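Local coordinates for protein pectate lyase/Amb allergen (Acidovorax citrulli, PDB 4HWV) that probably cleaves pectate in plant cell walls by calcium-dependent beta-elimination, as a secreted lyase of polysaccharide lyase family 1, at residues P32-Q37 with V192-I197; I161-N166 with L183-P188; S230-S235 with D282-G287; H286-T291 with P319-V324; A303-G308 with R340-M345. All blocks are in the same frame, centred on the assembly; numbering follows the deposited sequence.

Interaction 1: P32-Q37 with V192-I197; sequences PTTGGQ and VANIVI
Gly35 passes Ile195 with their CA atoms 4.2 Å apart, but no backbone hydrogen bond joins the loop 32-37 to strand 192-197; the loop instead folds into a type II' turn from Thr34 to Gln37 beside the strand. The polar work falls to the amide of Asn194. Its CG is anti to the backbone N (chi1 -167°), and the amide end comes up against the two peptide N-H groups of Thr34 and Gly35. OD1 accepts from both. Thr34 N approaches Asn194 OD1 at 2.7 Å, in the carbonyl plane and on a lone pair, while Gly35 N sits 2.9 Å from Asn194 OD1 and well above that plane, 51° out of it. On the other branch, Asn194 ND2 gives a hydrogen to Thr34 OG1 at 3.2 Å, with the hydroxyl close to the amide plane. Asn166 OD1 takes a further bond from the same nitrogen.

Apolar packing fills in next to the amide. Val196 CG2 lies 3.4 Å from Gly35 N, and the methyl CG2 of Thr33 sits 3.7 Å from the same Val196 CG2. The hydroxyl of Thr33 turns to Ala27 O instead, and Trp238 of strand 237-240 touches both Thr33 and Val196.

The contact thus lays an N-terminal loop on one face of the right-handed parallel beta-helix. With the acceptor end of the amide facing donors and its donor end facing acceptors, only one of its two flip states fits, and a single side chain reads two successive backbone N-H groups.

Interaction 2: I161-N166 with L183-P188; sequences ISVPDN and LMLGTP
Val163 and Leu185 pack side by side at the end of two parallel strands, 161-163 and 183-185, which are successive rungs in one face of the right-handed beta-helix. This is the tight part. Leu185 CD2 comes within 3.7 Å of Val163 CB, with both side chains pointing the same way. Further back, Leu183 CD2 reaches Ile161 CB at 4.1 Å. These four apolar side chains share one face of the sheet; from across the interior, Ile195 of strand 192-198 meets Val163 and Leu185, and Ile197 meets Leu183. Ile161 is also covered by helix 50-57, which packs beside this outermost strand of its sheet. The backbones are tied by Met184 N to Ile161 O at 2.8 Å and Val163 N to Met184 O at 2.9 Å.

Ser162 and Met184, both partly exposed, mark the opposite and looser face, where Met184 touches Ser230. Beyond Val163 the strands part: Gly186 N is 3.6 Å from Val163 O, and a water bridges the two strands instead. It is held weakly by Gly186 N, lies 2.7 Å from Ser162 OG in the serine conformer given, and donates a hydrogen to Val163 O at 2.8 Å.

Interaction 3: S230-S235 with D282-G287; sequences SVAHAS and DVTRHG. With CA (calcium ion), chain C.
Val231 O is met by three groups at once from the chain that bends around it. Thr284 N donates to Val231 O from above the carbonyl plane at 3.0 Å, and two CA-H contacts join in on Val231 O, from Val283 CA at 3.3 Å and from Gly287 CA at 3.5 Å. The first two belong to the parallel pairing of Val231 with Val283; Gly287 is brought there by a type II' turn from Thr284, which curls the chain back past Val231 and Ala232. His286 N then bonds to Ala232 O at 2.9 Å, and the Ala232 methyl CB rests 3.5 Å from Thr284 OG1. On the outside, Arg285 reaches out in an extended chain alongside His233, its CD oblique to the imidazole.

Before the turn, Val231 N bonds to Asp282 O, with Val231 CB against Val283 CG2 on the interior face. Asp282 projects to the opposite face, and its carboxylate divides its work: OD2 of Asp282 binds the calcium ion at 2.2 Å, while OD1 accepts from Leu305 N, which helps fix its rotation. Ser230 OG bonds to Asp227 OD2, a second-shell hold on another ligand. Asp227, Asp278, Asp282 and three waters complete the acidic calcium site of the beta-helix, as expected for a family 1 pectate lyase.

Interaction 4: H286-T291 with P319-V324; sequences HGNYVT and PRMLKV
Asn288 OD1 takes the backbone N-H of Lys323 at 2.9 Å, in the plane of its carbonyl; the side-chain oxygen here accepts a backbone N-H, as a strand carbonyl does. With CG anti to the backbone N (chi1 -155°), Asn288 CG lies 3.8 Å from Met321 CA. Lys323 CB is 3.2 Å from Asn288 OD1, and the lysine chain runs on side by side with both Asn288 and Tyr289, its CD 3.7 Å from Tyr289 CE1. A water collects the three polar ends: it accepts from Asn288 ND2 and from Lys323 NZ, and it shares a hydrogen bond with Tyr289 OH. At the other end, a bend at chi2 (-70°) brings Met321 SD beside the His286 ring, and the methyl CE sits over the ring centre, 3.7 Å above its plane, in a CH-pi contact.

Backbone bonds frame these side chains, Leu322 N to Gly287 O at 2.9 Å and Val290 N to Lys323 O at 3.0 Å. Further out, Ala314 O holds His286 NE2, His236 stacks on Tyr289, and Glu419 of helix 417-420 forms a salt bridge with Arg320. The turn here leads into strand 290-293, which lies between strands 237-240 and 324-327 of the beta-helix; inside, Val324 packs on Val283 of strand 281-283 and Val346 of strand 345-356.

Interaction 5: A303-G308 with R340-M345; sequences AFLIGG and RVRYGM
Gly307 O is gripped by Arg342 NH1 at 2.9 Å and approached by a water also 2.9 Å away. The oxygen lies in the guanidinium plane of Arg342, at its edge, and the N-H points at it fairly straight (160°). The same water accepts from Arg340 NH1 at 3.1 Å, which brings the second arginine into the group. The two guanidiniums overlap in part, offset: Arg340 NH1 stands 3.2 Å above the plane of Arg342, over its centre, whereas Arg342 NH2 lies toward the rim of Arg340. Two like charges so close would repel; the salt bridge from Arg342 NE to Asp310 OD1 probably offsets part of this. Leu305 lies alongside Arg340, with its CD1 3.9 Å from Arg340 CD.

Under these side chains the backbones pair in parallel, as successive turns of the right-handed beta-helix do, through Arg340 N to Phe304 O, Ile306 N to Arg340 O and Arg342 N to Ile306 O, the last at 2.8 Å. Ile306 and Val341 face the interior together, where both meet Val346 of strand 345-356. Strand 302-306 is an outermost strand of its four-stranded sheet, strand 340-341 stands next to it with strand 369-371 beyond, and Phe304 also touches Val281 of strand 281-283.

How the interactions relate
All five contacts lie on the beta-helix, but at different depths. Interaction 2 is the most buried, joined by backbone pairing and aliphatic packing; interaction 1 instead fastens a loop from outside through an asparagine amide. Interactions 2 and 3 share a sheet, since strand 182-185 neighbours 229-234, and interaction 5 carries that face onward: Gly307 N bonds to Val283 O. Interactions 3 and 4 share His286 and Gly287, where the chain leaves the turn 284-287, and Leu322 of interaction 4 packs on Gly307 and Gly344 of interaction 5. Charge gathers at the calcium-bearing side of interaction 3 and at the outer side of interaction 5, where two arginine guanidiniums overlap.

Interaction 1: P32-Q37 with V192-I197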
# COMPACT_ATOMS: atom_id res chain seq x y z
N PRO A 32 25.96 -6.80 28.17
CA PRO A 32 24.95 -7.34 27.25
C PRO A 32 23.71 -6.45 27.18
O PRO A 32 23.35 -5.79 28.15
CB PRO A 32 24.61 -8.71 27.85
CG PRO A 32 25.75 -9.02 28.79
CD PRO A 32 26.17 -7.68 29.33
N THR A 33 23.07 -6.41 26.01
CA THR A 33 21.87 -5.60 25.83
C THR A 33 20.69 -6.26 26.52
O THR A 33 20.43 -7.45 26.31
CB THR A 33 21.56 -5.45 24.33
OG1 THR A 33 22.64 -4.78 23.69
CG2 THR A 33 20.30 -4.62 24.12
N THR A 34 20.00 -5.50 27.37
CA THR A 34 18.80 -5.97 28.07
C THR A 34 17.61 -4.99 27.95
O THR A 34 16.52 -5.29 28.43
CB THR A 34 19.06 -6.15 29.58
OG1 THR A 34 19.52 -4.90 30.11
CG2 THR A 34 20.09 -7.26 29.83
N GLY A 35 17.83 -3.82 27.34
CA GLY A 35 16.75 -2.84 27.25
C GLY A 35 16.23 -2.48 28.62
O GLY A 35 17.00 -2.16 29.53
N GLY A 36 14.91 -2.55 28.78
CA GLY A 36 14.28 -2.24 30.05
C GLY A 36 14.00 -3.45 30.92
O GLY A 36 13.20 -3.34 31.87
N GLN A 37 14.64 -4.60 30.65
CA GLN A 37 14.42 -5.78 31.48
C GLN A 37 14.58 -5.42 32.96
O GLN A 37 15.55 -4.77 33.35
CB GLN A 37 15.42 -6.87 31.11
CG GLN A 37 15.15 -8.24 31.77
CD GLN A 37 14.02 -9.03 31.11
OE1 GLN A 37 13.51 -8.68 30.05
NE2 GLN A 37 13.61 -10.09 31.77
N VAL A 192 22.79 7.47 24.09
CA VAL A 192 22.10 6.50 24.92
C VAL A 192 22.70 5.12 24.74
O VAL A 192 23.47 4.86 23.81
CB VAL A 192 20.59 6.41 24.55
CG1 VAL A 192 19.92 7.79 24.71
CG2 VAL A 192 20.41 5.88 23.12
N ALA A 193 22.32 4.20 25.62
CA ALA A 193 22.70 2.81 25.47
C ALA A 193 21.56 1.92 25.90
O ALA A 193 20.71 2.32 26.71
CB ALA A 193 23.94 2.49 26.32
N ASN A 194 21.57 0.70 25.38
CA ASN A 194 20.80 -0.42 25.94
C ASN A 194 19.31 -0.38 25.58
O ASN A 194 18.46 -0.05 26.42
CB ASN A 194 21.02 -0.53 27.45
CG ASN A 194 20.51 -1.84 27.98
OD1 ASN A 194 20.54 -2.85 27.26
ND2 ASN A 194 20.04 -1.84 29.23
N ILE A 195 19.00 -0.70 24.33
CA ILE A 195 17.64 -0.59 23.79
C ILE A 195 17.26 -1.89 23.10
O ILE A 195 18.07 -2.47 22.36
CB ILE A 195 17.55 0.60 22.81
CG1 ILE A 195 17.67 1.93 23.58
CG2 ILE A 195 16.24 0.55 22.02
CD1 ILE A 195 17.95 3.14 22.68
N VAL A 196 16.04 -2.37 23.39
CA VAL A 196 15.51 -3.59 22.78
C VAL A 196 14.18 -3.23 22.10
O VAL A 196 13.33 -2.56 22.70
CB VAL A 196 15.29 -4.67 23.85
CG1 VAL A 196 14.45 -5.84 23.27
CG2 VAL A 196 16.62 -5.15 24.41
N ILE A 197 14.01 -3.69 20.86
CA ILE A 197 12.79 -3.41 20.10
C ILE A 197 12.34 -4.73 19.48
O ILE A 197 13.09 -5.33 18.72
CB ILE A 197 13.05 -2.34 18.98
CG1 ILE A 197 13.52 -1.02 19.61
CG2 ILE A 197 11.82 -2.13 18.12
CD1 ILE A 197 14.00 0.01 18.61

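Interaction 2: I161-N166 with L183-P188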
# COMPACT_ATOMS: atom_id res chain seq x y z
N ILE A 161 10.98 10.52 17.03
CA ILE A 161 10.69 10.21 18.42
C ILE A 161 11.98 9.78 19.11
O ILE A 161 12.61 8.79 18.71
CB ILE A 161 9.65 9.06 18.53
CG1 ILE A 161 8.37 9.38 17.75
CG2 ILE A 161 9.36 8.76 19.99
CD1 ILE A 161 7.57 10.56 18.28
N SER A 162 12.39 10.52 20.14
CA SER A 162 13.62 10.24 20.85
C SER A 162 13.47 9.05 21.81
O SER A 162 12.58 9.04 22.67
CB SER A 162 14.04 11.48 21.64
OG SER A 162 15.28 11.27 22.28
N VAL A 163 14.34 8.06 21.66
CA VAL A 163 14.32 6.88 22.55
C VAL A 163 15.51 6.92 23.49
O VAL A 163 16.65 6.97 23.05
CB VAL A 163 14.34 5.57 21.74
CG1 VAL A 163 14.30 4.36 22.67
CG2 VAL A 163 13.15 5.53 20.77
N PRO A 164 15.26 6.93 24.81
CA PRO A 164 16.34 7.06 25.79
C PRO A 164 16.93 5.71 26.22
O PRO A 164 16.50 4.65 25.77
CB PRO A 164 15.63 7.72 26.98
CG PRO A 164 14.26 7.05 26.95
CD PRO A 164 13.93 6.94 25.46
N ASP A 165 17.92 5.77 27.11
CA ASP A 165 18.60 4.57 27.63
C ASP A 165 17.63 3.58 28.24
O ASP A 165 16.59 3.95 28.79
CB ASP A 165 19.59 4.95 28.73
CG ASP A 165 20.57 6.02 28.29
OD1 ASP A 165 20.14 7.18 28.10
OD2 ASP A 165 21.76 5.70 28.12
N ASN A 166 18.03 2.32 28.20
CA ASN A 166 17.37 1.29 29.00
C ASN A 166 15.89 1.17 28.67
O ASN A 166 15.04 1.15 29.55
CB ASN A 166 17.60 1.52 30.49
CG ASN A 166 19.07 1.63 30.85
OD1 ASN A 166 19.87 0.78 30.47
ND2 ASN A 166 19.42 2.68 31.58
N LEU A 183 11.98 6.34 14.84
CA LEU A 183 12.56 6.23 16.16
C LEU A 183 14.02 6.69 16.08
O LEU A 183 14.76 6.26 15.19
CB LEU A 183 12.51 4.80 16.69
CG LEU A 183 11.11 4.20 16.84
CD1 LEU A 183 11.22 2.79 17.44
CD2 LEU A 183 10.21 5.10 17.69
N MET A 184 14.40 7.56 17.00
CA MET A 184 15.75 8.10 17.02
C MET A 184 16.46 7.57 18.26
O MET A 184 16.13 7.93 19.39
CB MET A 184 15.67 9.62 17.00
CG MET A 184 16.99 10.32 16.95
SD MET A 184 17.84 10.07 15.36
CE MET A 184 16.62 10.64 14.17
N LEU A 185 17.44 6.69 18.04
CA LEU A 185 18.11 6.07 19.18
C LEU A 185 19.30 6.91 19.60
O LEU A 185 20.42 6.76 19.08
CB LEU A 185 18.50 4.60 18.88
CG LEU A 185 17.40 3.72 18.29
CD1 LEU A 185 17.82 2.25 18.33
CD2 LEU A 185 16.03 3.90 18.94
N GLY A 186 19.03 7.82 20.54
CA GLY A 186 20.02 8.78 21.00
C GLY A 186 20.02 10.04 20.14
O GLY A 186 19.63 10.04 18.96
N THR A 187 20.44 11.13 20.75
CA THR A 187 20.56 12.41 20.05
C THR A 187 21.97 12.94 20.32
O THR A 187 22.65 12.47 21.24
CB THR A 187 19.49 13.42 20.53
OG1 THR A 187 19.66 13.65 21.93
CG2 THR A 187 18.08 12.90 20.30
N PRO A 188 22.43 13.93 19.54
CA PRO A 188 23.82 14.37 19.73
C PRO A 188 24.07 14.94 21.11
O PRO A 188 25.17 14.77 21.63
CB PRO A 188 24.01 15.45 18.67
CG PRO A 188 22.70 15.67 18.03
CD PRO A 188 21.82 14.50 18.32
O HOH W 1 17.33 9.59 22.38

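Interaction 3: S230-S235 with D282-G287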
# COMPACT_ATOMS: atom_id res chain seq x y z
N SER A 230 16.66 5.17 13.31
CA SER A 230 17.99 5.74 13.09
C SER A 230 18.83 5.46 14.32
O SER A 230 18.39 5.71 15.46
CB SER A 230 17.91 7.25 12.89
OG SER A 230 17.08 7.60 11.79
N VAL A 231 20.05 4.94 14.10
CA VAL A 231 20.94 4.61 15.20
C VAL A 231 22.26 5.38 15.01
O VAL A 231 23.22 4.86 14.46
CB VAL A 231 21.20 3.10 15.28
CG1 VAL A 231 21.89 2.76 16.61
CG2 VAL A 231 19.89 2.32 15.14
N ALA A 232 22.26 6.64 15.45
CA ALA A 232 23.44 7.50 15.31
C ALA A 232 24.13 7.75 16.65
O ALA A 232 25.30 8.12 16.68
CB ALA A 232 23.06 8.84 14.63
N HIS A 233 23.41 7.53 17.75
CA HIS A 233 23.92 7.91 19.08
C HIS A 233 23.49 6.91 20.12
O HIS A 233 23.20 7.28 21.26
CB HIS A 233 23.47 9.32 19.48
CG HIS A 233 23.98 10.38 18.56
ND1 HIS A 233 25.30 10.79 18.56
CD2 HIS A 233 23.37 11.07 17.56
CE1 HIS A 233 25.48 11.70 17.61
NE2 HIS A 233 24.32 11.89 17.00
N ALA A 234 23.47 5.64 19.74
CA ALA A 234 23.14 4.56 20.67
C ALA A 234 24.12 3.42 20.54
O ALA A 234 24.53 3.07 19.44
CB ALA A 234 21.72 4.03 20.45
N SER A 235 24.47 2.84 21.69
CA SER A 235 25.28 1.63 21.76
C SER A 235 24.45 0.54 22.41
O SER A 235 23.71 0.83 23.36
CB SER A 235 26.51 1.88 22.64
OG SER A 235 27.28 0.70 22.80
N ASP A 282 19.14 2.74 9.67
CA ASP A 282 20.47 3.26 9.35
C ASP A 282 21.27 3.35 10.63
O ASP A 282 20.76 3.79 11.66
CB ASP A 282 20.38 4.64 8.69
CG ASP A 282 19.88 4.58 7.25
OD1 ASP A 282 19.76 3.49 6.65
OD2 ASP A 282 19.60 5.68 6.71
N VAL A 283 22.54 2.96 10.56
CA VAL A 283 23.44 3.01 11.71
C VAL A 283 24.61 3.86 11.28
O VAL A 283 25.34 3.50 10.36
CB VAL A 283 23.93 1.60 12.13
CG1 VAL A 283 24.79 1.69 13.38
CG2 VAL A 283 22.74 0.65 12.33
N THR A 284 24.77 5.02 11.91
CA THR A 284 25.78 5.99 11.47
C THR A 284 26.47 6.58 12.70
O THR A 284 26.08 6.30 13.83
CB THR A 284 25.13 7.13 10.66
OG1 THR A 284 24.17 7.81 11.48
CG2 THR A 284 24.45 6.60 9.40
N ARG A 285 27.50 7.39 12.47
CA ARG A 285 28.16 8.14 13.53
C ARG A 285 28.62 7.24 14.67
O ARG A 285 29.51 6.41 14.48
CB ARG A 285 27.27 9.29 14.00
CG ARG A 285 27.20 10.39 12.95
CD ARG A 285 26.25 11.52 13.29
NE ARG A 285 26.32 12.56 12.26
CZ ARG A 285 27.17 13.57 12.33
NH1 ARG A 285 27.95 13.68 13.39
NH2 ARG A 285 27.23 14.47 11.36
N HIS A 286 28.01 7.36 15.85
CA HIS A 286 28.43 6.56 17.00
C HIS A 286 27.47 5.42 17.35
O HIS A 286 27.52 4.88 18.44
CB HIS A 286 28.71 7.44 18.22
CG HIS A 286 29.97 8.24 18.09
ND1 HIS A 286 30.61 8.79 19.18
CD2 HIS A 286 30.71 8.57 17.01
CE1 HIS A 286 31.69 9.44 18.77
NE2 HIS A 286 31.77 9.32 17.46
N GLY A 287 26.60 5.05 16.42
CA GLY A 287 25.84 3.82 16.58
C GLY A 287 26.80 2.66 16.69
O GLY A 287 27.77 2.57 15.92
CA CA C . 18.62 7.60 7.27
O HOH W 2 20.63 9.07 6.33
O HOH W 3 20.64 8.18 8.94
O HOH W 4 17.80 9.98 8.08

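Interaction 4: H286-T291 with P319-V324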
# COMPACT_ATOMS: atom_id res chain seq x y z
N HIS A 286 28.01 7.36 15.85
CA HIS A 286 28.43 6.56 17.00
C HIS A 286 27.47 5.42 17.35
O HIS A 286 27.52 4.88 18.44
CB HIS A 286 28.71 7.44 18.22
CG HIS A 286 29.97 8.24 18.09
ND1 HIS A 286 30.61 8.79 19.18
CD2 HIS A 286 30.71 8.57 17.01
CE1 HIS A 286 31.69 9.44 18.77
NE2 HIS A 286 31.77 9.32 17.46
N GLY A 287 26.60 5.05 16.42
CA GLY A 287 25.84 3.82 16.58
C GLY A 287 26.80 2.66 16.69
O GLY A 287 27.77 2.57 15.92
N ASN A 288 26.56 1.75 17.63
CA ASN A 288 27.54 0.68 17.83
C ASN A 288 26.92 -0.48 18.59
O ASN A 288 25.96 -0.29 19.35
CB ASN A 288 28.77 1.21 18.58
CG ASN A 288 30.01 0.40 18.31
OD1 ASN A 288 30.07 -0.39 17.37
ND2 ASN A 288 31.04 0.59 19.14
N TYR A 289 27.46 -1.68 18.39
CA TYR A 289 26.96 -2.89 19.05
C TYR A 289 25.46 -3.09 18.80
O TYR A 289 24.66 -3.18 19.74
CB TYR A 289 27.32 -2.90 20.54
CG TYR A 289 28.81 -2.84 20.81
CD1 TYR A 289 29.64 -3.91 20.48
CD2 TYR A 289 29.38 -1.74 21.42
CE1 TYR A 289 31.00 -3.86 20.73
CE2 TYR A 289 30.75 -1.69 21.67
CZ TYR A 289 31.55 -2.75 21.32
OH TYR A 289 32.90 -2.71 21.58
N VAL A 290 25.11 -3.22 17.53
CA VAL A 290 23.72 -3.36 17.12
C VAL A 290 23.54 -4.73 16.51
O VAL A 290 24.34 -5.15 15.67
CB VAL A 290 23.38 -2.29 16.05
CG1 VAL A 290 21.91 -2.39 15.63
CG2 VAL A 290 23.74 -0.90 16.57
N THR A 291 22.48 -5.42 16.91
CA THR A 291 22.09 -6.67 16.26
C THR A 291 20.67 -6.57 15.74
O THR A 291 19.76 -6.20 16.49
CB THR A 291 22.21 -7.86 17.22
OG1 THR A 291 23.60 -8.05 17.52
CG2 THR A 291 21.65 -9.15 16.59
N PRO A 319 36.11 3.90 12.35
CA PRO A 319 36.19 2.44 12.26
C PRO A 319 36.16 1.73 13.60
O PRO A 319 36.30 0.51 13.63
CB PRO A 319 37.52 2.20 11.56
CG PRO A 319 38.36 3.36 11.96
CD PRO A 319 37.41 4.54 12.05
N ARG A 320 35.99 2.48 14.69
CA ARG A 320 35.78 1.89 16.02
C ARG A 320 34.30 1.82 16.39
O ARG A 320 33.93 1.28 17.44
CB ARG A 320 36.60 2.67 17.05
CG ARG A 320 38.07 2.66 16.68
CD ARG A 320 38.95 3.59 17.49
NE ARG A 320 40.33 3.43 17.02
CZ ARG A 320 41.31 4.30 17.25
NH1 ARG A 320 41.07 5.41 17.95
NH2 ARG A 320 42.53 4.07 16.77
N MET A 321 33.46 2.36 15.52
CA MET A 321 32.00 2.34 15.68
C MET A 321 31.37 1.41 14.64
O MET A 321 32.07 0.72 13.90
CB MET A 321 31.45 3.76 15.48
CG MET A 321 32.02 4.79 16.46
SD MET A 321 31.41 4.49 18.13
CE MET A 321 32.51 5.53 19.10
N LEU A 322 30.05 1.39 14.60
CA LEU A 322 29.31 0.74 13.51
C LEU A 322 29.48 -0.78 13.50
O LEU A 322 29.44 -1.41 12.43
CB LEU A 322 29.65 1.37 12.16
CG LEU A 322 29.61 2.90 12.12
CD1 LEU A 322 30.02 3.39 10.73
CD2 LEU A 322 28.24 3.50 12.52
N LYS A 323 29.61 -1.38 14.68
CA LYS A 323 29.63 -2.83 14.77
C LYS A 323 28.20 -3.34 14.75
O LYS A 323 27.42 -3.06 15.68
CB LYS A 323 30.34 -3.27 16.04
CG LYS A 323 31.84 -2.97 16.01
CD LYS A 323 32.48 -3.22 17.38
CE LYS A 323 34.01 -3.13 17.39
NZ LYS A 323 34.46 -1.79 16.97
N VAL A 324 27.84 -4.07 13.69
CA VAL A 324 26.45 -4.48 13.47
C VAL A 324 26.42 -5.95 13.04
O VAL A 324 27.24 -6.39 12.21
CB VAL A 324 25.77 -3.63 12.36
CG1 VAL A 324 24.30 -3.99 12.25
CG2 VAL A 324 25.93 -2.16 12.65
O HOH W 5 33.78 -0.86 19.63

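Interaction 5: A303-G308 with R340-M345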
# COMPACT_ATOMS: atom_id res chain seq x y z
N ALA A 303 17.86 0.08 1.98
CA ALA A 303 17.49 -0.53 3.26
C ALA A 303 18.33 -0.11 4.48
O ALA A 303 17.77 0.38 5.47
CB ALA A 303 17.50 -2.04 3.10
N PHE A 304 19.64 -0.35 4.42
CA PHE A 304 20.51 -0.17 5.59
C PHE A 304 21.78 0.58 5.22
O PHE A 304 22.67 0.02 4.56
CB PHE A 304 20.90 -1.52 6.21
CG PHE A 304 19.75 -2.46 6.37
CD1 PHE A 304 18.78 -2.21 7.32
CD2 PHE A 304 19.63 -3.59 5.57
CE1 PHE A 304 17.68 -3.07 7.47
CE2 PHE A 304 18.56 -4.45 5.70
CZ PHE A 304 17.58 -4.19 6.65
N LEU A 305 21.87 1.83 5.64
CA LEU A 305 23.10 2.59 5.47
C LEU A 305 23.90 2.44 6.76
O LEU A 305 23.47 2.90 7.83
CB LEU A 305 22.76 4.07 5.26
CG LEU A 305 23.96 4.98 4.95
CD1 LEU A 305 24.50 4.69 3.55
CD2 LEU A 305 23.56 6.43 5.05
N ILE A 306 25.04 1.73 6.67
CA ILE A 306 25.94 1.58 7.81
C ILE A 306 27.14 2.49 7.53
O ILE A 306 27.98 2.16 6.70
CB ILE A 306 26.41 0.11 8.01
CG1 ILE A 306 25.22 -0.87 8.01
CG2 ILE A 306 27.22 -0.01 9.29
CD1 ILE A 306 24.16 -0.56 9.07
N GLY A 307 27.16 3.66 8.18
CA GLY A 307 28.18 4.67 7.91
C GLY A 307 27.74 5.60 6.78
O GLY A 307 27.53 5.15 5.64
N GLY A 308 27.58 6.88 7.08
CA GLY A 308 27.03 7.82 6.13
C GLY A 308 28.00 8.60 5.26
O GLY A 308 27.53 9.39 4.44
N ARG A 340 24.76 -1.69 3.06
CA ARG A 340 25.87 -0.90 2.54
C ARG A 340 26.78 -0.52 3.71
O ARG A 340 26.36 0.23 4.60
CB ARG A 340 25.39 0.36 1.82
CG ARG A 340 26.48 1.06 1.02
CD ARG A 340 26.18 2.54 0.76
NE ARG A 340 27.08 3.06 -0.28
CZ ARG A 340 28.37 3.34 -0.08
NH1 ARG A 340 28.92 3.20 1.12
NH2 ARG A 340 29.13 3.77 -1.09
N VAL A 341 28.02 -1.03 3.71
CA VAL A 341 28.87 -0.93 4.90
C VAL A 341 30.13 -0.09 4.73
O VAL A 341 31.04 -0.46 3.97
CB VAL A 341 29.27 -2.32 5.39
CG1 VAL A 341 30.15 -2.19 6.63
CG2 VAL A 341 28.02 -3.17 5.65
N ARG A 342 30.17 1.04 5.43
CA ARG A 342 31.42 1.81 5.61
C ARG A 342 31.89 1.66 7.05
O ARG A 342 31.06 1.57 7.94
CB ARG A 342 31.22 3.32 5.38
CG ARG A 342 30.80 3.72 3.99
CD ARG A 342 30.57 5.23 3.99
NE ARG A 342 30.35 5.81 2.66
CZ ARG A 342 29.18 6.23 2.19
NH1 ARG A 342 28.08 6.15 2.93
NH2 ARG A 342 29.12 6.77 0.98
N TYR A 343 33.21 1.63 7.24
CA TYR A 343 33.88 1.78 8.55
C TYR A 343 33.64 0.70 9.59
O TYR A 343 34.55 0.41 10.35
CB TYR A 343 33.68 3.20 9.14
CG TYR A 343 34.48 4.20 8.34
CD1 TYR A 343 35.88 4.23 8.43
CD2 TYR A 343 33.86 5.05 7.42
CE1 TYR A 343 36.63 5.10 7.65
CE2 TYR A 343 34.61 5.91 6.63
CZ TYR A 343 35.99 5.93 6.75
OH TYR A 343 36.75 6.77 5.97
N GLY A 344 32.46 0.08 9.61
CA GLY A 344 32.13 -0.87 10.66
C GLY A 344 32.53 -2.31 10.39
O GLY A 344 32.78 -2.71 9.24
N MET A 345 32.60 -3.10 11.46
CA MET A 345 32.76 -4.55 11.38
C MET A 345 31.38 -5.17 11.40
O MET A 345 30.71 -5.21 12.43
CB MET A 345 33.62 -5.04 12.55
CG MET A 345 35.00 -4.37 12.53
SD MET A 345 35.86 -4.39 14.11
CE MET A 345 36.26 -6.10 14.10
O HOH W 6 27.45 2.85 3.84